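Local coordinates for protein UDP-N-acetylglucosamine pyrophosphorylase (Entamoeba histolytica, PDB 3OC9) that probably catalyses transfer of the uridylyl group of UTP to N-acetyl-alpha-D-glucosamine 1-phosphate, giving UDP-N-acetyl-alpha-D-glucosamine and diphosphate, at residues G56-P61 with S334-S339; S67-T72 with E106-Y111; G168-M173 with S269-A274; V186-C191 with I261-Y266. All coordinates share one frame; numbering follows the deposited sequence.

In the fold
All four contacts are buried, but their depth differs: contact 4 lies almost at the centre of the chain, contacts 1 and 2 farther out, and contact 3 farthest, between two helices. Contacts 1 and 2 share one neighbourhood, since the backbone of 56-61 bonds to that of 67-72 and Met57 packs on Tyr111. Contacts 1 and 4 are joined by Leu336 N to Asp187 O and by Ser334 N to the side chain of Asn188. Strand 263-267 of contact 4 runs straight into helix 268-274 of contact 3. Contacts 1 and 3 meet by van der Waals packing alone, whereas contact 2 adds a hydroxyl pair and contact 4 a bridging water.

Contact 1 of 4, residues G56-P61 with S334-S339; sequences GMFVLP and SALKNS
The phenyl ring of Phe58 takes the CD2 methyl of Leu336 obliquely beside its CD1-CE1 bond, with CE1 3.8 Å and CD1 3.9 Å from that carbon. The two side chains cross at about a right angle, and on the leucine side CD2 does the touching. With CG opposite the backbone N (chi1 -176°), the Phe58 ring is carried toward 334-339. The same Leu336 methyl also meets Leu60, whose CD2 lies 3.9 Å from Leu336 CD2 as the two leucines slide past each other in opposite directions. One methyl thus bridges two hydrophobic residues that are neighbours-but-one in the chain. Segment 56-61 directly follows the glycine-rich loop ending in Pro-Lys that is the signature of this nucleotidyltransferase family, a loop that in relatives wraps the nucleotide; strand 59-60, only weakly bonded, pairs with strand 66-67. Segment 334-339 belongs to the irregular connection between helices 329-332 and 347-364. Two basic residues of the signature loop also grip this connection, Lys55 through Leu336 O and Arg48 through the Asn338 side chain. Val347 of helix 347-364 packs on both Phe58 and Leu336, while Ile68 and Met71 of helix 68-87 cover Leu60.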
loop_
_atom_site.group_PDB
_atom_site.type_symbol
_atom_site.label_atom_id
_atom_site.label_comp_id
_atom_site.label_asym_id
_atom_site.label_seq_id
_atom_site.Cartn_x
_atom_site.Cartn_y
_atom_site.Cartn_z
ATOM N N GLY A 56 8.671 -4.416 -6.758
ATOM C CA GLY A 56 7.850 -5.633 -6.628
ATOM C C GLY A 56 8.587 -6.941 -6.945
ATOM O O GLY A 56 8.183 -8.027 -6.498
ATOM N N MET A 57 9.665 -6.840 -7.724
ATOM C CA MET A 57 10.460 -8.019 -8.137
ATOM C C MET A 57 11.498 -8.481 -7.088
ATOM O O MET A 57 12.147 -9.537 -7.264
ATOM C CB MET A 57 11.139 -7.740 -9.510
ATOM C CG MET A 57 10.128 -7.678 -10.684
ATOM S SD MET A 57 10.763 -6.996 -12.267
ATOM C CE MET A 57 11.957 -8.237 -12.730
ATOM N N PHE A 58 11.660 -7.691 -6.020
ATOM C CA PHE A 58 12.655 -7.967 -4.942
ATOM C C PHE A 58 12.339 -9.227 -4.161
ATOM O O PHE A 58 11.219 -9.389 -3.680
ATOM C CB PHE A 58 12.771 -6.784 -3.957
ATOM C CG PHE A 58 13.854 -6.983 -2.886
ATOM C CD1 PHE A 58 13.527 -7.496 -1.627
ATOM C CD2 PHE A 58 15.194 -6.694 -3.163
ATOM C CE1 PHE A 58 14.510 -7.692 -0.634
ATOM C CE2 PHE A 58 16.204 -6.898 -2.177
ATOM C CZ PHE A 58 15.841 -7.388 -0.908
ATOM N N VAL A 59 13.333 -10.118 -4.027
ATOM C CA VAL A 59 13.150 -11.414 -3.356
ATOM C C VAL A 59 13.487 -11.321 -1.850
ATOM O O VAL A 59 14.650 -11.117 -1.480
ATOM C CB VAL A 59 14.009 -12.520 -4.042
ATOM C CG1 VAL A 59 13.769 -13.918 -3.405
ATOM C CG2 VAL A 59 13.725 -12.544 -5.560
ATOM N N LEU A 60 12.478 -11.480 -0.993
ATOM C CA LEU A 60 12.682 -11.444 0.470
ATOM C C LEU A 60 13.476 -12.675 0.972
ATOM O O LEU A 60 13.102 -13.804 0.679
ATOM C CB LEU A 60 11.325 -11.325 1.176
ATOM C CG LEU A 60 10.528 -10.115 0.642
ATOM C CD1 LEU A 60 9.007 -10.327 0.677
ATOM C CD2 LEU A 60 10.927 -8.869 1.402
ATOM N N PRO A 61 14.554 -12.462 1.764
ATOM C CA PRO A 61 15.358 -13.633 2.179
ATOM C C PRO A 61 14.789 -14.440 3.362
ATOM O O PRO A 61 15.462 -14.586 4.388
ATOM C CB PRO A 61 16.718 -13.007 2.534
ATOM C CG PRO A 61 16.349 -11.616 3.052
ATOM C CD PRO A 61 15.153 -11.187 2.206
ATOM N N SER A 334 4.618 -3.089 8.685
ATOM C CA SER A 334 6.098 -3.270 8.752
ATOM C C SER A 334 6.695 -3.029 7.359
ATOM O O SER A 334 6.491 -3.845 6.457
ATOM C CB SER A 334 6.473 -4.670 9.282
ATOM O OG SER A 334 7.882 -4.785 9.545
ATOM N N ALA A 335 7.400 -1.901 7.176
ATOM C CA ALA A 335 7.832 -1.458 5.826
ATOM C C ALA A 335 9.257 -1.881 5.466
ATOM O O ALA A 335 10.112 -1.942 6.346
ATOM C CB ALA A 335 7.704 0.037 5.683
ATOM N N LEU A 336 9.499 -2.136 4.177
ATOM C CA LEU A 336 10.867 -2.395 3.646
ATOM C C LEU A 336 11.343 -1.216 2.797
ATOM O O LEU A 336 10.825 -0.996 1.683
ATOM C CB LEU A 336 10.923 -3.692 2.823
ATOM C CG LEU A 336 12.280 -4.011 2.148
ATOM C CD1 LEU A 336 13.400 -4.222 3.179
ATOM C CD2 LEU A 336 12.195 -5.219 1.180
ATOM N N LYS A 337 12.322 -0.464 3.319
ATOM C CA LYS A 337 12.803 0.780 2.691
ATOM C C LYS A 337 14.333 0.899 2.537
ATOM O O LYS A 337 14.812 1.557 1.597
ATOM C CB LYS A 337 12.265 2.006 3.431
ATOM C CG LYS A 337 10.760 2.195 3.270
ATOM C CD LYS A 337 10.212 3.315 4.131
ATOM C CE LYS A 337 8.891 3.816 3.564
ATOM N NZ LYS A 337 9.114 4.560 2.279
ATOM N N ASN A 338 15.081 0.271 3.449
ATOM C CA ASN A 338 16.544 0.442 3.546
ATOM C C ASN A 338 17.337 -0.877 3.440
ATOM O O ASN A 338 16.812 -1.970 3.714
ATOM C CB ASN A 338 16.909 1.129 4.883
ATOM C CG ASN A 338 16.206 2.463 5.092
ATOM O OD1 ASN A 338 16.244 3.359 4.233
ATOM N ND2 ASN A 338 15.570 2.616 6.263
ATOM N N SER A 339 18.611 -0.777 3.050
ATOM C CA SER A 339 19.549 -1.896 3.148
ATOM C C SER A 339 19.933 -2.132 4.616
ATOM O O SER A 339 19.516 -1.377 5.498
ATOM C CB SER A 339 20.821 -1.603 2.329
ATOM O OG SER A 339 21.557 -0.544 2.919
#

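Contact 2 of 4, residues S67-T72 with E106-Y111; sequences SIFQMT and EEINNY
The N-terminus of helix 68-87, capped by Ser67, meets helix 105-114 through Tyr111. Ser67 OG and Tyr111 OH share a hydrogen bond of 2.9 Å, in which either hydroxyl could be the donor; the serine oxygen lies near the plane of the tyrosine ring, at its edge. With chi1 at 69°, Ser67 OG sits between its own backbone N and carbonyl carbon, from where it also accepts from Gln70 N over 3.1 Å, at an N-H...O angle of 157°. The cap oxygen is therefore gripped twice, once by its helix and once by the neighbouring one, and the tyrosine hydroxyl is fixed against the helix start. Strand 36-41, helix 68-87 and the parallel strand 95-100 make one beta-alpha-beta crossover of the Rossmann-like sheet, and strand 95-100, helix 105-114 and strand 125-134 make the next, so the contact joins the helices of consecutive units. Two residues on from the cap, Phe69 brings the edge of its ring to Tyr111, CD2 lying 3.9 Å from Tyr111 CE1, and this tyrosine carbon is in the plane of the phenyl ring. The two aromatic side chains cross obliquely. Phe69 CE2 also approaches Ile108 CG2, more loosely, at 4.3 Å. Both helices rest on the same strand, Phe69 against Leu98 and Ile108 against Thr100, while Phe112 meets the Phe69 ring as well and Met57 packs on Tyr111.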
loop_
_atom_site.group_PDB
_atom_site.type_symbol
_atom_site.label_atom_id
_atom_site.label_comp_id
_atom_site.label_asym_id
_atom_site.label_seq_id
_atom_site.Cartn_x
_atom_site.Cartn_y
_atom_site.Cartn_z
ATOM N N SER A 67 9.253 -13.271 -3.830
ATOM C CA SER A 67 9.209 -11.839 -4.170
ATOM C C SER A 67 7.989 -11.143 -3.549
ATOM O O SER A 67 7.016 -11.808 -3.169
ATOM C CB SER A 67 9.182 -11.607 -5.692
ATOM O OG SER A 67 7.951 -12.030 -6.273
ATOM N N ILE A 68 8.047 -9.812 -3.480
ATOM C CA ILE A 68 6.902 -8.991 -3.007
ATOM C C ILE A 68 5.660 -9.253 -3.889
ATOM O O ILE A 68 4.544 -9.469 -3.368
ATOM C CB ILE A 68 7.279 -7.466 -2.949
ATOM C CG1 ILE A 68 8.395 -7.207 -1.903
ATOM C CG2 ILE A 68 6.045 -6.587 -2.676
ATOM C CD1 ILE A 68 9.023 -5.793 -1.972
ATOM N N PHE A 69 5.845 -9.247 -5.215
ATOM C CA PHE A 69 4.745 -9.571 -6.152
ATOM C C PHE A 69 4.133 -10.967 -5.899
ATOM O O PHE A 69 2.899 -11.115 -5.980
ATOM C CB PHE A 69 5.172 -9.473 -7.636
ATOM C CG PHE A 69 5.254 -8.045 -8.217
ATOM C CD1 PHE A 69 4.419 -7.009 -7.784
ATOM C CD2 PHE A 69 6.140 -7.784 -9.272
ATOM C CE1 PHE A 69 4.500 -5.716 -8.366
ATOM C CE2 PHE A 69 6.220 -6.508 -9.868
ATOM C CZ PHE A 69 5.407 -5.470 -9.400
ATOM N N GLN A 70 4.971 -11.983 -5.615
ATOM C CA GLN A 70 4.473 -13.342 -5.286
ATOM C C GLN A 70 3.617 -13.376 -3.983
ATOM O O GLN A 70 2.594 -14.075 -3.952
ATOM C CB GLN A 70 5.616 -14.394 -5.220
ATOM C CG GLN A 70 5.107 -15.840 -4.881
ATOM C CD GLN A 70 6.178 -16.945 -5.042
ATOM O OE1 GLN A 70 7.327 -16.685 -5.429
ATOM N NE2 GLN A 70 5.784 -18.191 -4.753
ATOM N N MET A 71 4.045 -12.659 -2.931
ATOM C CA MET A 71 3.276 -12.507 -1.668
ATOM C C MET A 71 1.843 -11.993 -1.932
ATOM O O MET A 71 0.833 -12.571 -1.460
ATOM C CB MET A 71 3.961 -11.513 -0.704
ATOM C CG MET A 71 5.478 -11.630 -0.500
ATOM S SD MET A 71 5.981 -12.279 1.099
ATOM C CE MET A 71 5.816 -14.031 0.780
ATOM N N THR A 72 1.761 -10.877 -2.670
ATOM C CA THR A 72 0.463 -10.282 -3.052
ATOM C C THR A 72 -0.414 -11.268 -3.857
ATOM O O THR A 72 -1.607 -11.426 -3.567
ATOM C CB THR A 72 0.647 -8.913 -3.807
ATOM O OG1 THR A 72 1.504 -8.051 -3.037
ATOM C CG2 THR A 72 -0.718 -8.212 -4.053
ATOM N N GLU A 106 7.124 -3.176 -20.195
ATOM C CA GLU A 106 7.469 -4.446 -20.854
ATOM C C GLU A 106 8.156 -5.437 -19.887
ATOM O O GLU A 106 7.835 -6.642 -19.885
ATOM C CB GLU A 106 8.313 -4.206 -22.124
ATOM C CG GLU A 106 8.708 -5.494 -22.863
ATOM C CD GLU A 106 9.618 -5.267 -24.085
ATOM O OE1 GLU A 106 9.683 -4.135 -24.611
ATOM O OE2 GLU A 106 10.264 -6.242 -24.537
ATOM N N GLU A 107 9.091 -4.933 -19.070
ATOM C CA GLU A 107 9.814 -5.772 -18.086
ATOM C C GLU A 107 8.863 -6.418 -17.037
ATOM O O GLU A 107 9.002 -7.604 -16.691
ATOM C CB GLU A 107 10.961 -4.970 -17.430
ATOM C CG GLU A 107 11.658 -5.681 -16.252
ATOM C CD GLU A 107 12.840 -4.907 -15.639
ATOM O OE1 GLU A 107 12.918 -3.660 -15.781
ATOM O OE2 GLU A 107 13.691 -5.565 -14.990
ATOM N N ILE A 108 7.885 -5.650 -16.560
ATOM C CA ILE A 108 6.914 -6.176 -15.584
ATOM C C ILE A 108 5.966 -7.222 -16.196
ATOM O O ILE A 108 5.728 -8.274 -15.602
ATOM C CB ILE A 108 6.135 -5.033 -14.860
ATOM C CG1 ILE A 108 7.117 -4.174 -14.059
ATOM C CG2 ILE A 108 5.055 -5.612 -13.915
ATOM C CD1 ILE A 108 6.629 -2.785 -13.771
ATOM N N ASN A 109 5.450 -6.949 -17.397
ATOM C CA ASN A 109 4.619 -7.921 -18.118
ATOM C C ASN A 109 5.346 -9.265 -18.344
ATOM O O ASN A 109 4.763 -10.341 -18.129
ATOM C CB ASN A 109 4.128 -7.337 -19.467
ATOM C CG ASN A 109 2.846 -6.505 -19.336
ATOM O OD1 ASN A 109 2.016 -6.736 -18.457
ATOM N ND2 ASN A 109 2.651 -5.580 -20.271
ATOM N N ASN A 110 6.616 -9.188 -18.754
ATOM C CA ASN A 110 7.436 -10.387 -18.959
ATOM C C ASN A 110 7.673 -11.163 -17.656
ATOM O O ASN A 110 7.677 -12.402 -17.665
ATOM C CB ASN A 110 8.780 -10.036 -19.610
ATOM C CG ASN A 110 8.658 -9.753 -21.099
ATOM O OD1 ASN A 110 7.724 -10.207 -21.762
ATOM N ND2 ASN A 110 9.615 -9.005 -21.633
ATOM N N TYR A 111 7.857 -10.441 -16.542
ATOM C CA TYR A 111 8.085 -11.064 -15.225
ATOM C C TYR A 111 6.893 -11.949 -14.822
ATOM O O TYR A 111 7.085 -13.118 -14.451
ATOM C CB TYR A 111 8.414 -10.009 -14.141
ATOM C CG TYR A 111 8.638 -10.590 -12.755
ATOM C CD1 TYR A 111 7.611 -10.589 -11.800
ATOM C CD2 TYR A 111 9.871 -11.155 -12.398
ATOM C CE1 TYR A 111 7.808 -11.135 -10.518
ATOM C CE2 TYR A 111 10.071 -11.718 -11.116
ATOM C CZ TYR A 111 9.031 -11.688 -10.188
ATOM O OH TYR A 111 9.202 -12.229 -8.934
#

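Contact 3 of 4, residues G168-M173 with S269-A274; sequences GILEFM and SFLEKA
Leu170 lays both methyls of its fork on helix 268-274. Its CD2 methyl lies 4.0 Å from Leu271 CB, and its CD1 rests against the helix backbone, 4.0 Å from Leu271 O and 4.1 Å from Glu272 CA. The leucine thus covers the step between two successive residues of the partner helix and touches main chain as much as side chain. Glu272 closes this side with its aliphatic part, CG coming to 4.2 Å from Leu170 CD1; its carboxylate goes elsewhere, OE2 being bonded to ND2 of Asn174, the next residue of helix 169-176 beyond the contact. That bond ties the two helices together beside the apolar patch. One turn after Leu170, Met173 extends its chain fully, chi2 and chi3 both near 170°, so that CE arrives 4.3 Å from Leu271 CD1 in a loose touch. Leu164 and Phe161 of helix 160-166 flank the site, packing on Leu170 and Leu271 respectively, and Met173 also touches Phe97 of strand 95-100. The axes of the two short helical segments run nearly antiparallel, at 161° and 10.9 Å apart. Helix 169-176 leads into strand 180-184 and helix 268-274 leaves its antiparallel neighbour, strand 263-267, as is typical of the helices that pack over the mixed central sheet of a GT-A-type nucleotidyltransferase.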
loop_
_atom_site.group_PDB
_atom_site.type_symbol
_atom_site.label_atom_id
_atom_site.label_comp_id
_atom_site.label_asym_id
_atom_site.label_seq_id
_atom_site.Cartn_x
_atom_site.Cartn_y
_atom_site.Cartn_z
ATOM N N GLY A 168 -8.960 3.474 -19.851
ATOM C CA GLY A 168 -10.246 2.764 -19.929
ATOM C C GLY A 168 -10.632 1.890 -18.740
ATOM O O GLY A 168 -11.567 1.070 -18.832
ATOM N N ILE A 169 -9.906 2.044 -17.633
ATOM C CA ILE A 169 -10.121 1.201 -16.447
ATOM C C ILE A 169 -11.431 1.541 -15.716
ATOM O O ILE A 169 -12.102 0.633 -15.189
ATOM C CB ILE A 169 -8.863 1.208 -15.510
ATOM C CG1 ILE A 169 -7.702 0.482 -16.226
ATOM C CG2 ILE A 169 -9.189 0.568 -14.113
ATOM C CD1 ILE A 169 -6.339 0.674 -15.543
ATOM N N LEU A 170 -11.819 2.822 -15.686
ATOM C CA LEU A 170 -13.120 3.168 -15.092
ATOM C C LEU A 170 -14.301 2.570 -15.893
ATOM O O LEU A 170 -15.270 2.064 -15.303
ATOM C CB LEU A 170 -13.288 4.689 -14.854
ATOM C CG LEU A 170 -12.195 5.411 -14.027
ATOM C CD1 LEU A 170 -12.555 6.884 -13.822
ATOM C CD2 LEU A 170 -11.972 4.734 -12.672
ATOM N N GLU A 171 -14.202 2.602 -17.228
ATOM C CA GLU A 171 -15.204 1.937 -18.089
ATOM C C GLU A 171 -15.260 0.420 -17.820
ATOM O O GLU A 171 -16.350 -0.149 -17.711
ATOM C CB GLU A 171 -14.937 2.222 -19.577
ATOM C CG GLU A 171 -15.355 3.635 -20.008
ATOM C CD GLU A 171 -15.273 3.878 -21.513
ATOM O OE1 GLU A 171 -15.111 2.915 -22.291
ATOM O OE2 GLU A 171 -15.385 5.052 -21.917
ATOM N N PHE A 172 -14.082 -0.214 -17.691
ATOM C CA PHE A 172 -13.961 -1.660 -17.387
ATOM C C PHE A 172 -14.580 -2.001 -16.013
ATOM O O PHE A 172 -15.308 -3.012 -15.876
ATOM C CB PHE A 172 -12.480 -2.085 -17.453
ATOM C CG PHE A 172 -12.224 -3.568 -17.216
ATOM C CD1 PHE A 172 -12.391 -4.492 -18.245
ATOM C CD2 PHE A 172 -11.752 -4.023 -15.977
ATOM C CE1 PHE A 172 -12.129 -5.862 -18.042
ATOM C CE2 PHE A 172 -11.486 -5.390 -15.750
ATOM C CZ PHE A 172 -11.672 -6.316 -16.786
ATOM N N MET A 173 -14.309 -1.171 -14.994
ATOM C CA MET A 173 -14.953 -1.375 -13.680
ATOM C C MET A 173 -16.502 -1.394 -13.753
ATOM O O MET A 173 -17.149 -2.273 -13.159
ATOM C CB MET A 173 -14.465 -0.349 -12.631
ATOM C CG MET A 173 -13.006 -0.526 -12.177
ATOM S SD MET A 173 -12.495 0.904 -11.141
ATOM C CE MET A 173 -10.910 0.332 -10.482
ATOM N N SER A 269 -17.836 5.427 -7.979
ATOM C CA SER A 269 -18.415 6.759 -8.217
ATOM C C SER A 269 -17.455 7.872 -7.770
ATOM O O SER A 269 -17.339 8.915 -8.451
ATOM C CB SER A 269 -19.772 6.897 -7.513
ATOM O OG SER A 269 -20.347 8.170 -7.757
ATOM N N PHE A 270 -16.756 7.663 -6.641
ATOM C CA PHE A 270 -15.772 8.668 -6.193
ATOM C C PHE A 270 -14.560 8.759 -7.149
ATOM O O PHE A 270 -14.113 9.871 -7.477
ATOM C CB PHE A 270 -15.317 8.506 -4.708
ATOM C CG PHE A 270 -14.312 9.571 -4.283
ATOM C CD1 PHE A 270 -12.951 9.295 -4.262
ATOM C CD2 PHE A 270 -14.736 10.882 -3.984
ATOM C CE1 PHE A 270 -12.013 10.302 -3.933
ATOM C CE2 PHE A 270 -13.813 11.891 -3.648
ATOM C CZ PHE A 270 -12.454 11.601 -3.609
ATOM N N LEU A 271 -14.050 7.611 -7.604
ATOM C CA LEU A 271 -12.951 7.591 -8.589
ATOM C C LEU A 271 -13.333 8.355 -9.878
ATOM O O LEU A 271 -12.495 9.044 -10.468
ATOM C CB LEU A 271 -12.507 6.144 -8.926
ATOM C CG LEU A 271 -11.830 5.330 -7.799
ATOM C CD1 LEU A 271 -11.571 3.906 -8.270
ATOM C CD2 LEU A 271 -10.534 5.977 -7.292
ATOM N N GLU A 272 -14.597 8.251 -10.294
ATOM C CA GLU A 272 -15.089 9.041 -11.454
ATOM C C GLU A 272 -14.995 10.559 -11.224
ATOM O O GLU A 272 -14.559 11.301 -12.140
ATOM C CB GLU A 272 -16.498 8.579 -11.894
ATOM C CG GLU A 272 -16.503 7.150 -12.475
ATOM C CD GLU A 272 -17.889 6.550 -12.707
ATOM O OE1 GLU A 272 -18.788 6.694 -11.839
ATOM O OE2 GLU A 272 -18.073 5.897 -13.761
ATOM N N LYS A 273 -15.357 11.020 -10.015
ATOM C CA LYS A 273 -15.199 12.453 -9.641
ATOM C C LYS A 273 -13.738 12.876 -9.566
ATOM O O LYS A 273 -13.359 13.937 -10.080
ATOM C CB LYS A 273 -15.889 12.782 -8.302
ATOM C CG LYS A 273 -17.380 12.529 -8.253
ATOM C CD LYS A 273 -17.982 13.042 -6.922
ATOM C CE LYS A 273 -19.518 12.996 -6.932
ATOM N NZ LYS A 273 -20.062 11.613 -7.192
ATOM N N ALA A 274 -12.902 12.034 -8.949
ATOM C CA ALA A 274 -11.481 12.333 -8.764
ATOM C C ALA A 274 -10.715 12.537 -10.084
ATOM O O ALA A 274 -9.789 13.371 -10.153
ATOM C CB ALA A 274 -10.805 11.229 -7.912
#

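Contact 4 of 4, residues V186-C191 with I261-Y266; sequences VDNILC and ISINGY
Asn188 and Cys191, the first and last residues of a type I beta turn closed by Cys191 N to Asn188 O (3.3 Å), face Ile263 at the point where the chain has just rounded a corner at Ser262. The end of the Ile263 side chain does all the touching: its CD1 methyl lies 3.9 Å from Asn188 ND2 and 4.1 Å from Cys191 SG. Placing CG1 beside the backbone N and keeping the chain extended beyond it (chi2 165°) pushes this methyl out to meet both. Asn188 comes across it at about a right angle. The amide of Asn188 is held from both ends. Its OD1 accepts from Leu190 N at 3.2 Å, an Asx turn in which the donor stands 38° above the carbonyl plane, and also from Ser334 N. Its ND2 donates to Glu332 O and to a water 3.2 Å away, which in turn donates to Ile261 O at 2.8 Å. Strand 263-267 lies between strands 180-184 and 209-215 of the central sheet; the turn follows strand 180-184, and Val182 and His184 of that strand add to the packing on Ile263. The chemistry divides accordingly: the Ile263 methyl gives only van der Waals contact, to ND2 and to SG, while the amide's polarity is spent on hydrogen bonds to Leu190, Ser334, Glu332 and the water, which fix the turn and, through the water, link it to the bend before the strand.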
loop_
_atom_site.group_PDB
_atom_site.type_symbol
_atom_site.label_atom_id
_atom_site.label_comp_id
_atom_site.label_asym_id
_atom_site.label_seq_id
_atom_site.Cartn_x
_atom_site.Cartn_y
_atom_site.Cartn_z
ATOM N N VAL A 186 3.691 -0.301 -2.209
ATOM C CA VAL A 186 4.376 -1.590 -2.403
ATOM C C VAL A 186 5.315 -2.012 -1.229
ATOM O O VAL A 186 5.667 -3.189 -1.098
ATOM C CB VAL A 186 5.131 -1.588 -3.783
ATOM C CG1 VAL A 186 6.408 -0.756 -3.729
ATOM C CG2 VAL A 186 5.413 -3.018 -4.258
ATOM N N ASP A 187 5.648 -1.066 -0.349
ATOM C CA ASP A 187 6.683 -1.285 0.676
ATOM C C ASP A 187 6.189 -2.004 1.951
ATOM O O ASP A 187 7.006 -2.515 2.726
ATOM C CB ASP A 187 7.347 0.057 1.049
ATOM C CG ASP A 187 8.103 0.705 -0.124
ATOM O OD1 ASP A 187 8.307 0.053 -1.167
ATOM O OD2 ASP A 187 8.510 1.879 0.004
ATOM N N ASN A 188 4.871 -2.026 2.195
ATOM C CA ASN A 188 4.327 -2.654 3.447
ATOM C C ASN A 188 4.008 -4.155 3.319
ATOM O O ASN A 188 2.974 -4.541 2.776
ATOM C CB ASN A 188 3.094 -1.870 3.955
ATOM C CG ASN A 188 2.538 -2.382 5.310
ATOM O OD1 ASN A 188 2.998 -3.388 5.894
ATOM N ND2 ASN A 188 1.519 -1.668 5.808
ATOM N N ILE A 189 4.911 -4.994 3.834
ATOM C CA ILE A 189 4.854 -6.451 3.636
ATOM C C ILE A 189 3.616 -7.108 4.321
ATOM O O ILE A 189 3.071 -8.114 3.837
ATOM C CB ILE A 189 6.214 -7.113 4.128
ATOM C CG1 ILE A 189 7.448 -6.417 3.483
ATOM C CG2 ILE A 189 6.226 -8.641 3.950
ATOM C CD1 ILE A 189 7.434 -6.297 1.931
ATOM N N LEU A 190 3.154 -6.511 5.414
ATOM C CA LEU A 190 2.000 -7.060 6.165
ATOM C C LEU A 190 0.610 -6.624 5.677
ATOM O O LEU A 190 -0.402 -7.043 6.269
ATOM C CB LEU A 190 2.155 -6.786 7.674
ATOM C CG LEU A 190 3.426 -7.369 8.329
ATOM C CD1 LEU A 190 3.516 -7.031 9.806
ATOM C CD2 LEU A 190 3.509 -8.885 8.153
ATOM N N CYS A 191 0.544 -5.797 4.621
ATOM C CA CYS A 191 -0.759 -5.306 4.119
ATOM C C CYS A 191 -1.797 -6.424 3.840
ATOM O O CYS A 191 -1.467 -7.455 3.212
ATOM C CB CYS A 191 -0.562 -4.407 2.890
ATOM S SG CYS A 191 -2.076 -3.583 2.287
ATOM N N ILE A 261 -1.309 6.182 6.753
ATOM C CA ILE A 261 -0.313 5.145 6.370
ATOM C C ILE A 261 -0.493 4.550 4.951
ATOM O O ILE A 261 0.108 3.513 4.618
ATOM C CB ILE A 261 -0.148 3.998 7.432
ATOM C CG1 ILE A 261 -1.491 3.545 7.950
ATOM C CG2 ILE A 261 0.846 4.399 8.586
ATOM C CD1 ILE A 261 -2.227 2.674 6.974
ATOM N N SER A 262 -1.295 5.218 4.119
ATOM C CA SER A 262 -1.449 4.868 2.678
ATOM C C SER A 262 -2.043 3.468 2.396
ATOM O O SER A 262 -1.533 2.726 1.542
ATOM C CB SER A 262 -0.131 5.034 1.868
ATOM O OG SER A 262 0.343 6.374 1.848
ATOM N N ILE A 263 -3.118 3.123 3.107
ATOM C CA ILE A 263 -3.992 1.980 2.729
ATOM C C ILE A 263 -5.426 2.560 2.703
ATOM O O ILE A 263 -6.034 2.750 3.771
ATOM C CB ILE A 263 -3.878 0.750 3.704
ATOM C CG1 ILE A 263 -2.415 0.296 3.895
ATOM C CG2 ILE A 263 -4.766 -0.457 3.187
ATOM C CD1 ILE A 263 -2.194 -0.658 5.114
ATOM N N ASN A 264 -5.948 2.858 1.497
ATOM C CA ASN A 264 -7.207 3.655 1.326
ATOM C C ASN A 264 -8.207 2.961 0.399
ATOM O O ASN A 264 -7.818 2.470 -0.671
ATOM C CB ASN A 264 -6.879 5.085 0.787
ATOM C CG ASN A 264 -5.967 5.883 1.757
ATOM O OD1 ASN A 264 -6.350 6.148 2.896
ATOM N ND2 ASN A 264 -4.761 6.260 1.296
ATOM N N GLY A 265 -9.478 2.895 0.823
ATOM C CA GLY A 265 -10.565 2.352 -0.014
ATOM C C GLY A 265 -11.411 3.448 -0.677
ATOM O O GLY A 265 -11.713 4.460 -0.042
ATOM N N TYR A 266 -11.776 3.239 -1.952
ATOM C CA TYR A 266 -12.532 4.222 -2.750
ATOM C C TYR A 266 -13.741 3.587 -3.459
ATOM O O TYR A 266 -13.613 2.493 -4.044
ATOM C CB TYR A 266 -11.636 4.829 -3.845
ATOM C CG TYR A 266 -10.348 5.520 -3.417
ATOM C CD1 TYR A 266 -10.370 6.835 -2.918
ATOM C CD2 TYR A 266 -9.105 4.894 -3.581
ATOM C CE1 TYR A 266 -9.185 7.494 -2.557
ATOM C CE2 TYR A 266 -7.897 5.555 -3.232
ATOM C CZ TYR A 266 -7.947 6.840 -2.713
ATOM O OH TYR A 266 -6.758 7.477 -2.364
HETATM O O HOH W 1 1.418 1.103 4.308
#